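Local coordinates for fibronectin type III domain-containing protein (PDB 6P2K) that is a glycoside hydrolase of family 74, built on seven-bladed beta-propellers, and probably cleaves the backbone of xyloglucan-type plant polysaccharides, at residues Ala92-Pro95 against Glu96-Asn99. Sequence-based numbering, arbitrary orientation.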
# COMPACT_ATOMS: atom_id res chain seq x y z
N ALA B 92 -8.64 6.17 64.04
CA ALA B 92 -8.09 5.51 65.21
C ALA B 92 -8.67 4.11 65.28
O ALA B 92 -9.85 3.90 64.98
CB ALA B 92 -8.40 6.28 66.50
N LEU B 93 -7.85 3.14 65.67
CA LEU B 93 -8.30 1.76 65.72
C LEU B 93 -9.05 1.50 67.01
O LEU B 93 -8.59 1.87 68.10
CB LEU B 93 -7.11 0.82 65.57
CG LEU B 93 -7.41 -0.66 65.78
CD1 LEU B 93 -8.03 -1.28 64.53
CD2 LEU B 93 -6.09 -1.30 66.10
N VAL B 94 -10.21 0.86 66.90
CA VAL B 94 -11.05 0.55 68.05
C VAL B 94 -10.39 -0.58 68.83
O VAL B 94 -10.16 -1.67 68.28
CB VAL B 94 -12.48 0.18 67.62
CG1 VAL B 94 -13.32 -0.19 68.83
CG2 VAL B 94 -13.11 1.33 66.86
N PRO B 95 -10.06 -0.38 70.11
CA PRO B 95 -9.25 -1.38 70.83
C PRO B 95 -9.97 -2.70 71.05
O PRO B 95 -9.31 -3.75 71.06
CB PRO B 95 -8.93 -0.69 72.16
CG PRO B 95 -9.23 0.76 71.94
CD PRO B 95 -10.35 0.79 70.95
N GLU B 96 -11.29 -2.69 71.23
CA GLU B 96 -11.99 -3.94 71.49
C GLU B 96 -12.02 -4.84 70.26
O GLU B 96 -12.15 -6.07 70.40
CB GLU B 96 -13.42 -3.66 71.96
CG GLU B 96 -13.49 -2.89 73.27
CD GLU B 96 -13.86 -1.43 73.07
OE1 GLU B 96 -14.72 -0.94 73.82
OE2 GLU B 96 -13.29 -0.79 72.16
N THR B 97 -11.89 -4.27 69.07
CA THR B 97 -11.93 -5.04 67.83
C THR B 97 -10.55 -5.29 67.24
O THR B 97 -10.45 -5.71 66.09
CB THR B 97 -12.82 -4.34 66.80
OG1 THR B 97 -12.19 -3.12 66.37
CG2 THR B 97 -14.18 -4.02 67.40
N GLU B 98 -9.49 -5.03 68.01
CA GLU B 98 -8.14 -5.28 67.52
C GLU B 98 -7.98 -6.74 67.15
O GLU B 98 -8.39 -7.63 67.90
CB GLU B 98 -7.11 -4.89 68.58
CG GLU B 98 -6.99 -3.39 68.79
CD GLU B 98 -5.62 -2.96 69.28
OE1 GLU B 98 -5.54 -2.06 70.15
OE2 GLU B 98 -4.62 -3.52 68.79
N ASN B 99 -7.38 -6.99 65.98
CA ASN B 99 -7.17 -8.34 65.46
C ASN B 99 -8.48 -9.06 65.17
O ASN B 99 -8.52 -10.30 65.17
CB ASN B 99 -6.30 -9.17 66.41
CG ASN B 99 -5.45 -10.21 65.69
OD1 ASN B 99 -5.65 -10.47 64.51
ND2 ASN B 99 -4.50 -10.80 66.41
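With chi1 at 69°, Thr97 sets OG1 between its own backbone N and carbonyl carbon, facing Val94 O, while a chi1 of -71° in Glu98 places CG beside its backbone N, next to Leu93. Val94 O accepts two bonds from the same face of its carbonyl plane: Thr97 OG1 lies 3.1 Å from Val94 O and tilted from that plane, and Thr97 N, at 3.2 Å from Val94 O, sits 55° out of it. The backbone bond, reaching from residue i+3 back to i, closes a beta-turn over Pro95 and Glu96; a weak second one, also i+3 to i but one residue along, joins Glu98 N to Pro95 O at 3.3 Å. Leu93 CD2 lies 3.5 Å from Glu98 CG and 3.6 Å from Glu98 CD, and the two side chains cross at a slant. Cutting Glu98 back to an alanine removes CG and CD, and would probably leave one side of Leu93 CD2 uncovered. Val94 CG1 lies 3.4 Å from Glu96 OE2, whereas Glu96 OE1 bonds to Trp151 N. The turn follows strand 92-93, an outermost strand of a four-stranded propeller blade, and leads toward strand 102-108 of the next sheet, with Thr97 OG1 also bonded to Leu81 N of the adjacent strand 80-84.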